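Cystalysin (Treponema denticola, PDB 1C7O) is a dimeric pyridoxal-phosphate-dependent enzyme of the class I and II aminotransferase family, modelled here with PPG bound in its active site. Local coordinates at residues 166-171 with 198-203; 151-156 with 186-191; 17-22 with 32-37. All coordinates share one frame; numbering follows the deposited sequence.

Contact 1: 166-171 with 198-203; sequences KALLFC and LMLWSD. With PPG ((2E,3E)-4-(2-aminoethoxy)-2-[({3-hydroxy-2-methyl-5-[(phosphonooxy)methyl]pyridin-4-yl}methyl)imino]but-3-enoic acid), chain I.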
loop_
_atom_site.group_PDB
_atom_site.type_symbol
_atom_site.label_atom_id
_atom_site.label_comp_id
_atom_site.label_asym_id
_atom_site.label_seq_id
_atom_site.Cartn_x
_atom_site.Cartn_y
_atom_site.Cartn_z
ATOM N N LYS A 166 4.545 -8.957 -26.092
ATOM C CA LYS A 166 5.743 -8.776 -25.295
ATOM C C LYS A 166 6.001 -9.751 -24.164
ATOM O O LYS A 166 7.146 -9.909 -23.746
ATOM C CB LYS A 166 5.768 -7.347 -24.759
ATOM C CG LYS A 166 5.548 -6.320 -25.849
ATOM C CD LYS A 166 6.529 -6.542 -27.002
ATOM C CE LYS A 166 6.349 -5.521 -28.094
ATOM N NZ LYS A 166 7.529 -5.525 -28.979
ATOM N N ALA A 167 4.967 -10.414 -23.660
ATOM C CA ALA A 167 5.201 -11.351 -22.572
ATOM C C ALA A 167 4.008 -12.210 -22.184
ATOM O O ALA A 167 2.860 -11.885 -22.480
ATOM C CB ALA A 167 5.705 -10.594 -21.356
ATOM N N LEU A 168 4.306 -13.317 -21.514
ATOM C CA LEU A 168 3.296 -14.254 -21.047
ATOM C C LEU A 168 3.094 -14.047 -19.548
ATOM O O LEU A 168 4.052 -14.126 -18.771
ATOM C CB LEU A 168 3.749 -15.696 -21.297
ATOM C CG LEU A 168 2.881 -16.810 -20.698
ATOM C CD1 LEU A 168 1.546 -16.886 -21.425
ATOM C CD2 LEU A 168 3.608 -18.135 -20.805
ATOM N N LEU A 169 1.851 -13.766 -19.161
ATOM C CA LEU A 169 1.476 -13.567 -17.760
ATOM C C LEU A 169 0.924 -14.896 -17.250
ATOM O O LEU A 169 -0.235 -15.238 -17.480
ATOM C CB LEU A 169 0.418 -12.466 -17.641
ATOM C CG LEU A 169 -0.117 -12.190 -16.239
ATOM C CD1 LEU A 169 1.024 -12.040 -15.257
ATOM C CD2 LEU A 169 -0.978 -10.940 -16.281
ATOM N N PHE A 170 1.776 -15.628 -16.548
ATOM C CA PHE A 170 1.459 -16.964 -16.043
ATOM C C PHE A 170 0.959 -17.027 -14.600
ATOM O O PHE A 170 1.498 -16.373 -13.708
ATOM C CB PHE A 170 2.718 -17.839 -16.182
ATOM C CG PHE A 170 2.450 -19.316 -16.271
ATOM C CD1 PHE A 170 1.622 -19.833 -17.269
ATOM C CD2 PHE A 170 3.084 -20.201 -15.400
ATOM C CE1 PHE A 170 1.436 -21.217 -17.397
ATOM C CE2 PHE A 170 2.903 -21.582 -15.523
ATOM C CZ PHE A 170 2.081 -22.090 -16.518
ATOM N N CYS A 171 -0.069 -17.841 -14.385
ATOM C CA CYS A 171 -0.635 -18.045 -13.059
ATOM C C CYS A 171 -0.281 -19.486 -12.673
ATOM O O CYS A 171 -0.736 -20.437 -13.316
ATOM C CB CYS A 171 -2.150 -17.857 -13.106
ATOM S SG CYS A 171 -2.911 -17.625 -11.485
ATOM N N LEU A 198 9.735 -13.136 -25.456
ATOM C CA LEU A 198 8.751 -12.967 -24.397
ATOM C C LEU A 198 9.351 -12.917 -22.996
ATOM O O LEU A 198 10.283 -13.656 -22.667
ATOM C CB LEU A 198 7.716 -14.097 -24.425
ATOM C CG LEU A 198 6.665 -14.164 -25.529
ATOM C CD1 LEU A 198 5.756 -15.349 -25.253
ATOM C CD2 LEU A 198 5.865 -12.872 -25.586
ATOM N N MET A 199 8.813 -12.013 -22.184
ATOM C CA MET A 199 9.217 -11.900 -20.794
ATOM C C MET A 199 8.268 -12.868 -20.095
ATOM O O MET A 199 7.205 -13.199 -20.635
ATOM C CB MET A 199 8.966 -10.492 -20.248
ATOM C CG MET A 199 10.069 -9.492 -20.493
ATOM S SD MET A 199 9.815 -7.995 -19.509
ATOM C CE MET A 199 10.517 -8.473 -17.954
ATOM N N LEU A 200 8.643 -13.322 -18.908
ATOM C CA LEU A 200 7.788 -14.223 -18.157
ATOM C C LEU A 200 7.398 -13.591 -16.827
ATOM O O LEU A 200 8.255 -13.276 -15.997
ATOM C CB LEU A 200 8.488 -15.561 -17.915
ATOM C CG LEU A 200 7.706 -16.546 -17.045
ATOM C CD1 LEU A 200 6.309 -16.718 -17.616
ATOM C CD2 LEU A 200 8.440 -17.883 -16.969
ATOM N N TRP A 201 6.094 -13.391 -16.649
ATOM C CA TRP A 201 5.538 -12.821 -15.427
ATOM C C TRP A 201 4.759 -13.936 -14.736
ATOM O O TRP A 201 3.556 -14.081 -14.947
ATOM C CB TRP A 201 4.585 -11.658 -15.750
ATOM C CG TRP A 201 5.221 -10.526 -16.516
ATOM C CD1 TRP A 201 6.559 -10.267 -16.645
ATOM C CD2 TRP A 201 4.543 -9.522 -17.280
ATOM N NE1 TRP A 201 6.755 -9.172 -17.449
ATOM C CE2 TRP A 201 5.537 -8.694 -17.855
ATOM C CE3 TRP A 201 3.191 -9.240 -17.540
ATOM C CZ2 TRP A 201 5.222 -7.607 -18.676
ATOM C CZ3 TRP A 201 2.878 -8.154 -18.360
ATOM C CH2 TRP A 201 3.893 -7.353 -18.919
ATOM N N SER A 202 5.447 -14.730 -13.921
ATOM C CA SER A 202 4.803 -15.837 -13.228
ATOM C C SER A 202 4.270 -15.466 -11.840
ATOM O O SER A 202 5.027 -15.218 -10.903
ATOM C CB SER A 202 5.774 -17.009 -13.110
ATOM O OG SER A 202 5.111 -18.171 -12.641
ATOM N N ASP A 203 2.952 -15.435 -11.722
ATOM C CA ASP A 203 2.283 -15.108 -10.472
ATOM C C ASP A 203 2.112 -16.425 -9.737
ATOM O O ASP A 203 1.262 -17.233 -10.096
ATOM C CB ASP A 203 0.928 -14.477 -10.795
ATOM C CG ASP A 203 0.085 -14.208 -9.571
ATOM O OD1 ASP A 203 -0.905 -13.468 -9.726
ATOM O OD2 ASP A 203 0.390 -14.728 -8.476
HETATM N N1 PPG I . -2.979 -13.350 -7.978
HETATM C C2 PPG I . -3.802 -14.467 -8.030
HETATM C C2A PPG I . -3.479 -15.454 -9.102
HETATM C C3 PPG I . -4.859 -14.571 -7.015
HETATM O O3 PPG I . -5.630 -15.708 -7.162
HETATM C C4 PPG I . -5.013 -13.574 -6.038
HETATM C C4A PPG I . -6.244 -13.644 -5.128
HETATM C C5 PPG I . -4.056 -12.398 -6.088
HETATM C C6 PPG I . -3.077 -12.355 -7.073
HETATM C C5A PPG I . -4.192 -11.178 -5.094
HETATM O OP4 PPG I . -2.911 -10.761 -4.584
HETATM P P PPG I . -2.785 -9.388 -3.739
HETATM O OP1 PPG I . -3.099 -8.300 -4.695
HETATM O OP2 PPG I . -1.341 -9.336 -3.211
HETATM O OP3 PPG I . -3.728 -9.515 -2.603
HETATM N N4A PPG I . -7.402 -13.051 -5.759
HETATM C CAI PPG I . -8.699 -13.139 -5.065
HETATM C CBC PPG I . -9.699 -14.150 -5.543
HETATM O O2B PPG I . -10.967 -14.260 -4.962
HETATM O O3B PPG I . -9.375 -14.955 -6.518
HETATM C CBI PPG I . -8.958 -12.324 -3.910
HETATM C CGI PPG I . -9.839 -11.212 -3.984
HETATM O OET PPG I . -9.552 -10.040 -4.798
HETATM C CEI PPG I . -10.562 -9.002 -4.392
HETATM C CFI PPG I . -10.340 -8.605 -2.915
HETATM N NI PPG I . -11.316 -7.674 -2.443
#

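Contact 2: 151-156 with 186-191; sequences IDFQKL and LQKIKD. Unlike the reference sequence in segment 151-156: Gln154 (reference Glu).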
loop_
_atom_site.group_PDB
_atom_site.type_symbol
_atom_site.label_atom_id
_atom_site.label_comp_id
_atom_site.label_asym_id
_atom_site.label_seq_id
_atom_site.Cartn_x
_atom_site.Cartn_y
_atom_site.Cartn_z
ATOM N N ILE A 151 -2.686 -26.996 -21.415
ATOM C CA ILE A 151 -2.330 -25.877 -22.274
ATOM C C ILE A 151 -2.367 -26.205 -23.762
ATOM O O ILE A 151 -1.941 -27.277 -24.189
ATOM C CB ILE A 151 -0.927 -25.358 -21.896
ATOM C CG1 ILE A 151 -0.959 -24.847 -20.455
ATOM C CG2 ILE A 151 -0.483 -24.262 -22.851
ATOM C CD1 ILE A 151 0.377 -24.425 -19.931
ATOM N N ASP A 152 -2.901 -25.273 -24.543
ATOM C CA ASP A 152 -2.980 -25.423 -25.988
ATOM C C ASP A 152 -1.615 -24.969 -26.498
ATOM O O ASP A 152 -1.474 -23.862 -27.024
ATOM C CB ASP A 152 -4.085 -24.520 -26.544
ATOM C CG ASP A 152 -4.243 -24.630 -28.060
ATOM O OD1 ASP A 152 -3.356 -25.211 -28.732
ATOM O OD2 ASP A 152 -5.264 -24.116 -28.580
ATOM N N PHE A 153 -0.610 -25.821 -26.320
ATOM C CA PHE A 153 0.753 -25.498 -26.736
ATOM C C PHE A 153 0.851 -25.005 -28.170
ATOM O O PHE A 153 1.628 -24.095 -28.471
ATOM C CB PHE A 153 1.670 -26.707 -26.538
ATOM C CG PHE A 153 1.908 -27.051 -25.094
ATOM C CD1 PHE A 153 1.362 -28.199 -24.538
ATOM C CD2 PHE A 153 2.670 -26.213 -24.283
ATOM C CE1 PHE A 153 1.572 -28.512 -23.193
ATOM C CE2 PHE A 153 2.885 -26.518 -22.936
ATOM C CZ PHE A 153 2.335 -27.670 -22.390
ATOM N N GLN A 154 0.057 -25.600 -29.050
ATOM C CA GLN A 154 0.057 -25.214 -30.453
ATOM C C GLN A 154 -0.271 -23.729 -30.597
ATOM O O GLN A 154 0.428 -22.997 -31.301
ATOM C CB GLN A 154 -0.949 -26.076 -31.224
ATOM C CG GLN A 154 -1.046 -25.785 -32.716
ATOM C CD GLN A 154 -1.764 -26.893 -33.471
ATOM O OE1 GLN A 154 -2.387 -26.657 -34.510
ATOM N NE2 GLN A 154 -1.667 -28.117 -32.954
ATOM N N LYS A 155 -1.328 -23.287 -29.923
ATOM C CA LYS A 155 -1.720 -21.886 -29.982
ATOM C C LYS A 155 -0.684 -20.990 -29.302
ATOM O O LYS A 155 -0.406 -19.886 -29.772
ATOM C CB LYS A 155 -3.086 -21.675 -29.324
ATOM C CG LYS A 155 -3.523 -20.213 -29.328
ATOM C CD LYS A 155 -4.955 -20.033 -28.850
ATOM C CE LYS A 155 -5.962 -20.563 -29.852
ATOM N NZ LYS A 155 -7.315 -20.521 -29.252
ATOM N N LEU A 156 -0.114 -21.474 -28.202
ATOM C CA LEU A 156 0.884 -20.713 -27.461
ATOM C C LEU A 156 2.066 -20.360 -28.360
ATOM O O LEU A 156 2.368 -19.182 -28.555
ATOM C CB LEU A 156 1.368 -21.508 -26.232
ATOM C CG LEU A 156 2.265 -20.784 -25.210
ATOM C CD1 LEU A 156 1.623 -19.460 -24.797
ATOM C CD2 LEU A 156 2.486 -21.666 -23.989
ATOM N N LEU A 186 5.801 -27.147 -17.988
ATOM C CA LEU A 186 6.585 -25.922 -17.847
ATOM C C LEU A 186 7.739 -25.942 -18.848
ATOM O O LEU A 186 8.075 -24.927 -19.460
ATOM C CB LEU A 186 7.133 -25.802 -16.417
ATOM C CG LEU A 186 6.102 -25.800 -15.285
ATOM C CD1 LEU A 186 6.812 -25.738 -13.946
ATOM C CD2 LEU A 186 5.151 -24.623 -15.450
ATOM N N GLN A 187 8.345 -27.112 -19.000
ATOM C CA GLN A 187 9.445 -27.292 -19.926
ATOM C C GLN A 187 9.031 -26.871 -21.327
ATOM O O GLN A 187 9.779 -26.174 -22.014
ATOM C CB GLN A 187 9.894 -28.755 -19.930
ATOM C CG GLN A 187 10.745 -29.124 -18.725
ATOM C CD GLN A 187 12.132 -28.500 -18.767
ATOM O OE1 GLN A 187 12.767 -28.301 -17.730
ATOM N NE2 GLN A 187 12.618 -28.207 -19.970
ATOM N N LYS A 188 7.836 -27.279 -21.747
ATOM C CA LYS A 188 7.351 -26.939 -23.083
ATOM C C LYS A 188 7.132 -25.436 -23.218
ATOM O O LYS A 188 7.453 -24.836 -24.257
ATOM C CB LYS A 188 6.055 -27.698 -23.396
ATOM C CG LYS A 188 6.189 -29.215 -23.261
ATOM C CD LYS A 188 5.026 -29.960 -23.900
ATOM C CE LYS A 188 5.071 -29.837 -25.419
ATOM N NZ LYS A 188 3.894 -30.467 -26.084
ATOM N N ILE A 189 6.595 -24.831 -22.161
ATOM C CA ILE A 189 6.347 -23.395 -22.144
ATOM C C ILE A 189 7.679 -22.648 -22.113
ATOM O O ILE A 189 7.851 -21.640 -22.789
ATOM C CB ILE A 189 5.519 -22.994 -20.910
ATOM C CG1 ILE A 189 4.200 -23.769 -20.898
ATOM C CG2 ILE A 189 5.257 -21.491 -20.925
ATOM C CD1 ILE A 189 3.448 -23.659 -19.584
ATOM N N LYS A 190 8.619 -23.152 -21.323
ATOM C CA LYS A 190 9.929 -22.527 -21.227
ATOM C C LYS A 190 10.528 -22.372 -22.619
ATOM O O LYS A 190 10.957 -21.286 -23.002
ATOM C CB LYS A 190 10.862 -23.377 -20.378
ATOM C CG LYS A 190 12.285 -22.854 -20.347
ATOM C CD LYS A 190 13.268 -23.947 -19.955
ATOM C CE LYS A 190 13.345 -25.019 -21.030
ATOM N NZ LYS A 190 14.264 -26.134 -20.658
ATOM N N ASP A 191 10.542 -23.464 -23.375
ATOM C CA ASP A 191 11.097 -23.446 -24.719
ATOM C C ASP A 191 10.446 -22.447 -25.655
ATOM O O ASP A 191 11.130 -21.818 -26.462
ATOM C CB ASP A 191 11.048 -24.840 -25.337
ATOM C CG ASP A 191 12.028 -25.793 -24.681
ATOM O OD1 ASP A 191 13.002 -25.303 -24.056
ATOM O OD2 ASP A 191 11.826 -27.022 -24.800
#

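Contact 3: 17-22 with 32-37; sequences LKWDLM and EVVPLS. With PPG ((2E,3E)-4-(2-aminoethoxy)-2-[({3-hydroxy-2-methyl-5-[(phosphonooxy)methyl]pyridin-4-yl}methyl)imino]but-3-enoic acid), chain I.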
loop_
_atom_site.group_PDB
_atom_site.type_symbol
_atom_site.label_atom_id
_atom_site.label_comp_id
_atom_site.label_asym_id
_atom_site.label_seq_id
_atom_site.Cartn_x
_atom_site.Cartn_y
_atom_site.Cartn_z
ATOM N N LEU A 17 -14.193 -7.444 2.650
ATOM C CA LEU A 17 -14.726 -7.224 1.314
ATOM C C LEU A 17 -15.624 -8.383 0.894
ATOM O O LEU A 17 -16.607 -8.191 0.182
ATOM C CB LEU A 17 -13.593 -7.006 0.305
ATOM C CG LEU A 17 -13.050 -5.567 0.334
ATOM C CD1 LEU A 17 -12.253 -5.319 1.600
ATOM C CD2 LEU A 17 -12.176 -5.327 -0.861
ATOM N N LYS A 18 -15.309 -9.578 1.372
ATOM C CA LYS A 18 -16.109 -10.745 1.045
ATOM C C LYS A 18 -17.487 -10.675 1.684
ATOM O O LYS A 18 -18.501 -10.700 0.988
ATOM C CB LYS A 18 -15.411 -12.036 1.494
ATOM C CG LYS A 18 -16.384 -13.206 1.646
ATOM C CD LYS A 18 -15.703 -14.547 1.575
ATOM C CE LYS A 18 -14.602 -14.683 2.592
ATOM N NZ LYS A 18 -13.881 -15.964 2.387
ATOM N N TRP A 19 -17.535 -10.594 3.007
ATOM C CA TRP A 19 -18.823 -10.533 3.682
ATOM C C TRP A 19 -19.641 -9.328 3.246
ATOM O O TRP A 19 -20.811 -9.473 2.917
ATOM C CB TRP A 19 -18.651 -10.546 5.207
ATOM C CG TRP A 19 -18.266 -11.902 5.740
ATOM C CD1 TRP A 19 -17.111 -12.591 5.479
ATOM C CD2 TRP A 19 -19.049 -12.744 6.601
ATOM N NE1 TRP A 19 -17.127 -13.808 6.124
ATOM C CE2 TRP A 19 -18.304 -13.930 6.816
ATOM C CE3 TRP A 19 -20.308 -12.612 7.207
ATOM C CZ2 TRP A 19 -18.778 -14.982 7.615
ATOM C CZ3 TRP A 19 -20.782 -13.657 8.003
ATOM C CH2 TRP A 19 -20.014 -14.829 8.198
ATOM N N ASP A 20 -19.033 -8.147 3.225
ATOM C CA ASP A 20 -19.754 -6.938 2.817
ATOM C C ASP A 20 -20.338 -7.081 1.418
ATOM O O ASP A 20 -21.435 -6.592 1.139
ATOM C CB ASP A 20 -18.834 -5.712 2.854
ATOM C CG ASP A 20 -18.499 -5.275 4.262
ATOM O OD1 ASP A 20 -18.932 -5.949 5.227
ATOM O OD2 ASP A 20 -17.794 -4.250 4.399
ATOM N N LEU A 21 -19.593 -7.742 0.538
ATOM C CA LEU A 21 -20.049 -7.957 -0.830
ATOM C C LEU A 21 -21.307 -8.823 -0.820
ATOM O O LEU A 21 -22.242 -8.587 -1.586
ATOM C CB LEU A 21 -18.965 -8.645 -1.652
ATOM C CG LEU A 21 -19.396 -8.979 -3.083
ATOM C CD1 LEU A 21 -19.845 -7.698 -3.795
ATOM C CD2 LEU A 21 -18.243 -9.644 -3.830
ATOM N N MET A 22 -21.313 -9.822 0.060
ATOM C CA MET A 22 -22.445 -10.729 0.208
ATOM C C MET A 22 -23.734 -9.976 0.568
ATOM O O MET A 22 -24.763 -10.174 -0.085
ATOM C CB MET A 22 -22.134 -11.786 1.273
ATOM C CG MET A 22 -23.263 -12.765 1.524
ATOM S SD MET A 22 -22.853 -13.972 2.777
ATOM C CE MET A 22 -22.584 -12.899 4.158
ATOM N N GLU A 32 -26.842 -17.059 9.253
ATOM C CA GLU A 32 -26.068 -18.288 9.447
ATOM C C GLU A 32 -25.243 -18.615 8.201
ATOM O O GLU A 32 -24.497 -19.593 8.185
ATOM C CB GLU A 32 -26.995 -19.480 9.744
ATOM C CG GLU A 32 -27.569 -20.197 8.494
ATOM C CD GLU A 32 -28.701 -19.433 7.801
ATOM O OE1 GLU A 32 -28.902 -18.233 8.095
ATOM O OE2 GLU A 32 -29.389 -20.042 6.950
ATOM N N VAL A 33 -25.396 -17.798 7.162
ATOM C CA VAL A 33 -24.695 -17.986 5.899
ATOM C C VAL A 33 -23.291 -17.411 5.882
ATOM O O VAL A 33 -23.072 -16.255 6.261
ATOM C CB VAL A 33 -25.469 -17.337 4.722
ATOM C CG1 VAL A 33 -24.638 -17.424 3.434
ATOM C CG2 VAL A 33 -26.819 -18.014 4.541
ATOM N N VAL A 34 -22.346 -18.230 5.430
ATOM C CA VAL A 34 -20.951 -17.831 5.306
ATOM C C VAL A 34 -20.628 -17.775 3.813
ATOM O O VAL A 34 -20.852 -18.735 3.088
ATOM C CB VAL A 34 -20.014 -18.854 5.986
ATOM C CG1 VAL A 34 -18.555 -18.569 5.602
ATOM C CG2 VAL A 34 -20.198 -18.788 7.509
ATOM N N PRO A 35 -20.133 -16.632 3.325
ATOM C CA PRO A 35 -19.808 -16.542 1.899
ATOM C C PRO A 35 -18.597 -17.407 1.531
ATOM O O PRO A 35 -17.705 -17.626 2.356
ATOM C CB PRO A 35 -19.571 -15.044 1.692
ATOM C CG PRO A 35 -19.104 -14.580 3.031
ATOM C CD PRO A 35 -20.003 -15.322 3.984
ATOM N N LEU A 36 -18.572 -17.904 0.294
ATOM C CA LEU A 36 -17.481 -18.759 -0.166
ATOM C C LEU A 36 -16.894 -18.278 -1.485
ATOM O O LEU A 36 -16.529 -19.090 -2.336
ATOM C CB LEU A 36 -17.987 -20.188 -0.346
ATOM C CG LEU A 36 -18.648 -20.860 0.861
ATOM C CD1 LEU A 36 -19.204 -22.200 0.429
ATOM C CD2 LEU A 36 -17.651 -21.034 1.991
ATOM N N SER A 37 -16.800 -16.962 -1.648
ATOM C CA SER A 37 -16.276 -16.360 -2.874
ATOM C C SER A 37 -14.808 -15.930 -2.766
ATOM O O SER A 37 -13.900 -16.742 -2.941
ATOM C CB SER A 37 -17.135 -15.153 -3.251
ATOM O OG SER A 37 -17.208 -14.228 -2.179
HETATM N N1 PPG I . -2.979 -13.350 -7.978
HETATM C C2 PPG I . -3.802 -14.467 -8.030
HETATM C C2A PPG I . -3.479 -15.454 -9.102
HETATM C C3 PPG I . -4.859 -14.571 -7.015
HETATM O O3 PPG I . -5.630 -15.708 -7.162
HETATM C C4 PPG I . -5.013 -13.574 -6.038
HETATM C C4A PPG I . -6.244 -13.644 -5.128
HETATM C C5 PPG I . -4.056 -12.398 -6.088
HETATM C C6 PPG I . -3.077 -12.355 -7.073
HETATM C C5A PPG I . -4.192 -11.178 -5.094
HETATM O OP4 PPG I . -2.911 -10.761 -4.584
HETATM P P PPG I . -2.785 -9.388 -3.739
HETATM O OP1 PPG I . -3.099 -8.300 -4.695
HETATM O OP2 PPG I . -1.341 -9.336 -3.211
HETATM O OP3 PPG I . -3.728 -9.515 -2.603
HETATM N N4A PPG I . -7.402 -13.051 -5.759
HETATM C CAI PPG I . -8.699 -13.139 -5.065
HETATM C CBC PPG I . -9.699 -14.150 -5.543
HETATM O O2B PPG I . -10.967 -14.260 -4.962
HETATM O O3B PPG I . -9.375 -14.955 -6.518
HETATM C CBI PPG I . -8.958 -12.324 -3.910
HETATM C CGI PPG I . -9.839 -11.212 -3.984
HETATM O OET PPG I . -9.552 -10.040 -4.798
HETATM C CEI PPG I . -10.562 -9.002 -4.392
HETATM C CFI PPG I . -10.340 -8.605 -2.915
HETATM N NI PPG I . -11.316 -7.674 -2.443
HETATM O O HOH W 1 -19.315 -12.718 -1.234
#

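Contact 1: 166-171 with 198-203
With CG anti to the carbonyl carbon (chi1 -59°), Trp201 swings its indole back along its own strand to lie over Ala167, while Leu169, its CG anti to the backbone N (chi1 177°), sends CD1 across to Trp201. Ala167 CB sits over one face of the indole, nearer the rim than the middle, 4.2 Å from the centroid of the six-membered ring in a CH-pi contact. The same methyl also meets Met199 CB at 3.4 Å, and Met199, bent at chi3, carries CE round to the indole edge in the ring plane. Leu169 crosses Trp201 at about a right angle, CD1 packing 3.6 Å from Trp201 CB.

Beneath these groups run two parallel inner strands of the seven-stranded sheet of the large domain, joined by helix 183-194 as a beta-alpha-beta unit. Five backbone hydrogen bonds knit them together. Trp201 N to Leu168 O is nearly straight, 3.0 Å long with 175° at the hydrogen, whereas the bond from Phe170 N to Trp201 O, at 2.9 Å, is more bent.

Leu168, Phe170, Leu200 and Ser202 occupy the other face. Leu200 CD1 rests against Phe170 CB at 4.0 Å. Ser202 OG lies at the edge of the phenyl ring, near its plane, but its hydrogen bond goes to Glu204; the ring itself stacks with Trp181.

Both strands end at the PPG pocket. Asp203 OD1 lies 2.7 Å from PPG N1, the placement expected of the aspartate facing the pyridine nitrogen in this fold type, and Ile205 N donates to its OD2, which steadies the carboxylate. Alongside, Cys171 SG approaches the ring methyl C2A of PPG to 3.3 Å.

Contact 2: 151-156 with 186-191
Ile151 meets Ile189 just before helix 153-159 begins, where that helix packs beside helix 183-194 on one face of the large-domain sheet. The Ile151 side chain crosses that of Ile189 at about a right angle, its CD1 4.0 Å from Ile189 CG1; the still closer approach of the two terminal methyls is doubtful in the model. Ile151 also backs the neighbouring aromatic ring: its CB stands over the centre of the Phe153 ring.

Asp152 is the N-cap. Its OD1 accepts from Lys155 N at 3.0 Å, with the donor well above the carboxylate plane. The residue also centres an inverse gamma turn, closed by a weak bond from Phe153 N to Ile151 O, so the chain turns sharply into the helix.

Phe153 is central to the contact. The face turned away from Ile151 takes the Lys188 chain, which crosses it at about a right angle. Lys188 CB touches CE2 of Phe153 at 3.4 Å, and Lys188 CD lies 3.9 Å from the ring centroid, only 16° off the normal, a CH-pi contact over the face. A bend at chi3 (70°) then brings the lysine NZ out over the rim near CD1, 4.3 Å from the Phe153 centroid, an off-centre cation-pi contact. The phenyl is therefore held between a branched aliphatic group and a lysine, and its edge near CE2 meets Ile189 CG1 at 3.7 Å.

One turn further on, Leu156 points back into the same seam, where it also touches Ile192. Ile189 continues inward to Leu168 and Phe170 of strand 165-171, linking the helix pair to the sheet. Leu156 CD2 reaches both branches of Ile189, lying 4.1 Å from CG1 and equally far from CG2.

Contact 3: 17-22 with 32-37
Helix 17-22 and the irregular segment 32-37 approach most closely at Trp19 and Pro35, whose CA atoms are 6.3 Å apart, and no direct hydrogen bond joins the two. Pro35 fits among three helix side chains. Its ring lies over the face of the Trp19 indole, with Pro35 CG 3.7 Å from the centroid of the five-membered ring and 8° off the normal, a CH-pi contact. Met22 comes from another direction at about a right angle, its SD 3.4 Å from Pro35 CD, while the aliphatic part of Lys18 lies against Pro35 CG and CB. Farther out, Val34 CG2 touches Trp19 CH2 at 4.0 Å, and Val33 CG1 packs on Met22 SD.

Both segments belong to the small domain of this fold type: the backbone of Leu36 is hydrogen-bonded to Phe353 and Asn371, Val34 touches helix 376-393, and from the helix Lys18 packs on Asn371 and Met22 on Phe353. A water bridges the segments, donating to Lys18 O at 3.1 Å and lying 2.8 Å from Ser37 OG.

Past the proline, a bend at chi3 (56°) carries Lys18 NZ to salt bridges with Asp40 and Glu42. Ser37 O accepts from Arg369 NH2, and the NH1 of that same arginine is bonded to PPG, so Ser37 is a second-shell residue of the ligand site.

Overall arrangement
Contact 3 closes first along the chain, before either of the others opens; the segments of contacts 1 and 2 then alternate. These two are neighbours, their centres about 12 Å apart: helices 153-159 and 183-194 lie against the central sheet, Phe170 of strand 165-171 also packing on Leu186 of the second helix. Together they form one layered piece of the large domain. Contact 3 lies across the chain's centre, about 32 Å from contact 1 and 37 Å from contact 2, centre to centre. PPG lies between contacts 1 and 3 and touches both, placing the active site between the sheet's strand ends and the N-terminal helix.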